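PDB 6IMV: endo-beta-1,2-glucanase from Talaromyces funiculosus, which hydrolyses internal linkages of beta-1,2-glucans as an endo-acting glycoside hydrolase and binds the disaccharide sophorose. Local coordinates for residues G167-A172 with W307-M312; F392-V396 with P485-P489. All coordinates share one frame; numbering follows the deposited sequence.

Contact 1: G167-A172 with W307-M312; sequences GELLWA and WKVLEM
Glu168, Trp171 and Glu311 bury the most surface where helix 163-182, part of the (alpha/alpha)6 barrel expected of this glucanase family, meets a loop that leads to helix 318-337. Glu168 lays its carboxylate on the indole of Trp307 in a nearly parallel stack, the two planes only 12° apart. Its OE2 sits over the centre of the Trp307 ring system, 3.2 Å above the plane. With its CG turned anti to the carbonyl carbon (chi1 -65°), Glu168 also sets that methylene over the five-membered ring, 4.0 Å from the centroid, in a CH-pi contact; the extended chain beyond it carries the carboxylate on over the indole. Glutamate has the length for both; the flat-on fit is one of shape, since a charged oxygen would probably gain little from the pi cloud. The side chain lies about 6 Å from a bound beta-D-glucopyranose.

Glu311 reaches the same indole differently, in the ring plane at its edge. Trp307 NE1 gives Glu311 OE2 a weak hydrogen bond of 3.0 Å, bent to 128°. The other oxygen, Glu311 OE1, lies 2.4 Å from Glu168 O, a spacing so short that its bonding is doubtful.

One turn along the helix, Trp171 offers a face to Met312 in a Met-aromatic contact, while Trp171 NE1 is hydrogen-bonded to Leu253 O and the ring meets Trp257 edge-to-face. Met312 SD stands over the five-membered ring of Trp171, 3.9 Å from its centroid. A bend at the last torsion folds the flexible thioether across the indole and carries Met312 CE over the six-membered ring, 3.6 Å from Trp171 CZ2.

Contact 2: F392-V396 with P485-P489; sequences FDKGV and PFCLP
The N-terminus of helix 394-405, capped by Asp393, packs here against the irregular chain 485-489 at the protein surface. The cap is a nearly straight bond (173°) of 3.0 Å from Val396 N to Asp393 OD1, which is met from above the carboxylate plane. Aspartate suits an N-cap because its short side chain can turn back to an amide of the first turn.

Phe486 wedges its ring toward this turn edge first. Phe392 CB lies in the ring plane, 3.7 Å from Phe486 CZ, and Asp393 CB meets the same edge at 3.7 Å from Phe486 CE2. With an alanine at Phe486, the CB atoms of Phe392 and Asp393 would probably be left without this apolar cover, opening a gap beside the cap.

Val396, branched at CB, spreads over three residues: its CG1, anti to the backbone N (chi1 170°), lies 3.8 Å from Cys487 O and also meets Phe486 CB, while CG2 turns to Leu488 CD1 at 4.3 Å. The same helix adds a polar tie further on, Trp400 NE1 to Cys487 O, and a disulfide joins Cys487 to Cys333 of helix 318-337. Between the segments themselves the chemistry is apolar, so the fit rests on side-chain shape and dispersion.

Overall arrangement
The contacts come in series: contact 1 closes at residue 312 and contact 2 opens at residue 392. Their centres lie 24 Å apart, though the nearest atoms approach to about 7 Å without touching. Contact 1 is buried near the middle of the chain, close to the bound sugars, whereas contact 2 sits at the surface, its centre about 20 Å from that of the chain. Helix 318-337 relates the two: it follows the loop of contact 1, and Phe392 and Phe486 of contact 2 touch it. Tyr315, just before it, meets both Val309 and Phe392. Tyr315 and helix 318-337 thus stand between a buried contact close to the bound sugars and a surface contact beside the Cys333-Cys487 disulfide.

Contact 1: G167-A172 with W307-M312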
# COMPACT_ATOMS: atom_id res chain seq x y z
N GLY A 167 -8.57 -7.32 -2.09
CA GLY A 167 -8.53 -7.44 -0.62
C GLY A 167 -8.16 -6.12 0.04
O GLY A 167 -8.78 -5.71 1.03
N GLU A 168 -7.17 -5.45 -0.55
CA GLU A 168 -6.70 -4.14 -0.06
C GLU A 168 -7.82 -3.10 -0.16
O GLU A 168 -8.07 -2.38 0.80
CB GLU A 168 -5.45 -3.70 -0.82
CG GLU A 168 -4.25 -4.60 -0.56
CD GLU A 168 -3.03 -4.36 -1.44
OE1 GLU A 168 -3.19 -3.78 -2.52
OE2 GLU A 168 -1.94 -4.75 -1.03
N LEU A 169 -8.50 -3.04 -1.31
CA LEU A 169 -9.55 -2.05 -1.54
C LEU A 169 -10.71 -2.26 -0.56
O LEU A 169 -11.26 -1.29 -0.03
CB LEU A 169 -10.02 -2.15 -2.99
CG LEU A 169 -11.20 -1.25 -3.37
CD1 LEU A 169 -10.94 0.21 -3.02
CD2 LEU A 169 -11.50 -1.39 -4.85
N LEU A 170 -11.11 -3.52 -0.34
CA LEU A 170 -12.33 -3.80 0.39
C LEU A 170 -12.23 -3.33 1.85
O LEU A 170 -13.17 -2.70 2.36
CB LEU A 170 -12.65 -5.30 0.29
CG LEU A 170 -13.20 -5.71 -1.07
CD1 LEU A 170 -13.13 -7.22 -1.25
CD2 LEU A 170 -14.63 -5.21 -1.24
N TRP A 171 -11.09 -3.58 2.50
CA TRP A 171 -10.92 -3.14 3.90
C TRP A 171 -10.73 -1.61 3.95
O TRP A 171 -11.08 -0.99 4.94
CB TRP A 171 -9.79 -3.91 4.60
CG TRP A 171 -10.15 -5.34 4.86
CD1 TRP A 171 -9.69 -6.43 4.18
CD2 TRP A 171 -11.09 -5.84 5.83
NE1 TRP A 171 -10.27 -7.57 4.67
CE2 TRP A 171 -11.13 -7.24 5.69
CE3 TRP A 171 -11.90 -5.24 6.81
CZ2 TRP A 171 -11.93 -8.05 6.48
CZ3 TRP A 171 -12.71 -6.04 7.59
CH2 TRP A 171 -12.71 -7.43 7.43
N ALA A 172 -10.21 -1.01 2.87
CA ALA A 172 -10.10 0.45 2.82
C ALA A 172 -11.50 1.08 2.77
O ALA A 172 -11.78 2.04 3.48
CB ALA A 172 -9.25 0.88 1.65
N TRP A 307 1.86 -4.53 4.01
CA TRP A 307 0.68 -3.70 3.70
C TRP A 307 -0.52 -4.00 4.61
O TRP A 307 -1.26 -3.08 4.96
CB TRP A 307 0.32 -3.92 2.24
CG TRP A 307 -0.60 -2.95 1.57
CD1 TRP A 307 -1.91 -2.68 1.87
CD2 TRP A 307 -0.32 -2.24 0.35
NE1 TRP A 307 -2.43 -1.81 0.95
CE2 TRP A 307 -1.49 -1.53 -0.01
CE3 TRP A 307 0.81 -2.14 -0.48
CZ2 TRP A 307 -1.55 -0.72 -1.14
CZ3 TRP A 307 0.74 -1.34 -1.61
CH2 TRP A 307 -0.43 -0.64 -1.93
N LYS A 308 -0.76 -5.27 4.93
CA LYS A 308 -1.98 -5.70 5.62
C LYS A 308 -2.15 -4.97 6.96
O LYS A 308 -3.28 -4.74 7.38
CB LYS A 308 -2.01 -7.21 5.83
CG LYS A 308 -1.01 -7.76 6.84
CD LYS A 308 -0.85 -9.26 6.78
CE LYS A 308 -0.02 -9.80 7.92
NZ LYS A 308 0.00 -11.29 7.92
N VAL A 309 -1.04 -4.61 7.62
CA VAL A 309 -1.10 -4.05 8.98
C VAL A 309 -1.67 -2.62 8.93
O VAL A 309 -2.11 -2.12 9.96
CB VAL A 309 0.26 -4.09 9.69
CG1 VAL A 309 0.86 -5.48 9.65
CG2 VAL A 309 1.24 -3.06 9.13
N LEU A 310 -1.68 -2.00 7.75
CA LEU A 310 -2.30 -0.68 7.54
C LEU A 310 -3.83 -0.77 7.58
O LEU A 310 -4.50 0.25 7.76
CB LEU A 310 -1.90 -0.10 6.18
CG LEU A 310 -0.45 0.35 6.01
CD1 LEU A 310 -0.15 0.59 4.53
CD2 LEU A 310 -0.15 1.60 6.82
N GLU A 311 -4.39 -1.97 7.34
CA GLU A 311 -5.81 -2.10 7.01
C GLU A 311 -6.59 -2.90 8.08
O GLU A 311 -7.78 -2.76 8.16
CB GLU A 311 -5.98 -2.73 5.64
CG GLU A 311 -5.27 -1.96 4.54
CD GLU A 311 -5.87 -2.12 3.15
OE1 GLU A 311 -7.12 -2.27 3.04
OE2 GLU A 311 -5.09 -2.12 2.19
N MET A 312 -5.92 -3.74 8.87
CA MET A 312 -6.60 -4.50 9.92
C MET A 312 -5.74 -4.46 11.18
O MET A 312 -4.53 -4.29 11.09
CB MET A 312 -6.83 -5.96 9.49
CG MET A 312 -7.72 -6.06 8.27
SD MET A 312 -8.11 -7.76 7.84
CE MET A 312 -9.41 -8.14 9.03

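Contact 2: F392-V396 with P485-P489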
# COMPACT_ATOMS: atom_id res chain seq x y z
N PHE A 392 6.08 2.09 13.71
CA PHE A 392 6.71 1.84 15.02
C PHE A 392 7.45 3.07 15.55
O PHE A 392 7.50 3.27 16.77
CB PHE A 392 7.65 0.63 14.95
CG PHE A 392 6.90 -0.67 14.93
CD1 PHE A 392 6.36 -1.17 16.11
CD2 PHE A 392 6.68 -1.36 13.75
CE1 PHE A 392 5.62 -2.34 16.10
CE2 PHE A 392 5.95 -2.54 13.74
CZ PHE A 392 5.42 -3.02 14.92
N ASP A 393 8.07 3.86 14.67
CA ASP A 393 8.90 4.97 15.10
C ASP A 393 8.98 5.98 13.96
O ASP A 393 9.76 5.83 13.04
CB ASP A 393 10.27 4.45 15.54
CG ASP A 393 11.19 5.50 16.12
OD1 ASP A 393 11.07 6.69 15.72
OD2 ASP A 393 12.03 5.12 16.97
N LYS A 394 8.16 7.03 14.03
CA LYS A 394 8.02 7.97 12.94
C LYS A 394 9.31 8.79 12.77
O LYS A 394 9.61 9.18 11.65
CB LYS A 394 6.72 8.77 13.07
CG LYS A 394 6.58 9.68 14.27
CD LYS A 394 5.13 10.10 14.49
CE LYS A 394 5.02 11.33 15.37
NZ LYS A 394 3.60 11.66 15.64
N GLY A 395 10.08 9.01 13.84
CA GLY A 395 11.36 9.70 13.75
C GLY A 395 12.35 8.92 12.91
O GLY A 395 12.95 9.45 11.96
N VAL A 396 12.53 7.64 13.26
CA VAL A 396 13.47 6.78 12.56
C VAL A 396 12.99 6.63 11.11
O VAL A 396 13.79 6.80 10.19
CB VAL A 396 13.64 5.43 13.28
CG1 VAL A 396 14.41 4.44 12.42
CG2 VAL A 396 14.32 5.59 14.63
N PRO A 485 18.24 -2.09 19.03
CA PRO A 485 17.58 -0.84 18.66
C PRO A 485 17.48 -0.66 17.14
O PRO A 485 18.33 -1.22 16.40
CB PRO A 485 18.49 0.25 19.25
CG PRO A 485 19.25 -0.47 20.34
CD PRO A 485 19.50 -1.85 19.75
N PHE A 486 16.48 0.09 16.69
CA PHE A 486 16.41 0.52 15.31
C PHE A 486 17.68 1.29 14.96
O PHE A 486 18.21 2.02 15.79
CB PHE A 486 15.20 1.42 15.03
CG PHE A 486 13.83 0.79 15.10
CD1 PHE A 486 13.65 -0.57 15.29
CD2 PHE A 486 12.70 1.58 14.92
CE1 PHE A 486 12.37 -1.11 15.36
CE2 PHE A 486 11.43 1.03 14.95
CZ PHE A 486 11.26 -0.30 15.22
N CYS A 487 18.16 1.12 13.72
CA CYS A 487 19.36 1.78 13.25
C CYS A 487 18.97 3.03 12.46
O CYS A 487 17.89 3.08 11.84
CB CYS A 487 20.21 0.83 12.41
SG CYS A 487 20.98 -0.48 13.40
N LEU A 488 19.84 4.04 12.50
CA LEU A 488 19.71 5.27 11.74
C LEU A 488 20.63 5.19 10.52
O LEU A 488 21.64 4.48 10.56
CB LEU A 488 20.07 6.47 12.63
CG LEU A 488 18.98 6.99 13.58
CD1 LEU A 488 17.73 7.41 12.83
CD2 LEU A 488 18.62 5.97 14.64
N PRO A 489 20.34 5.93 9.43
CA PRO A 489 21.20 5.95 8.25
C PRO A 489 22.65 6.34 8.58
O PRO A 489 22.86 7.24 9.35
CB PRO A 489 20.61 7.02 7.32
CG PRO A 489 19.22 7.31 7.86
CD PRO A 489 19.17 6.81 9.29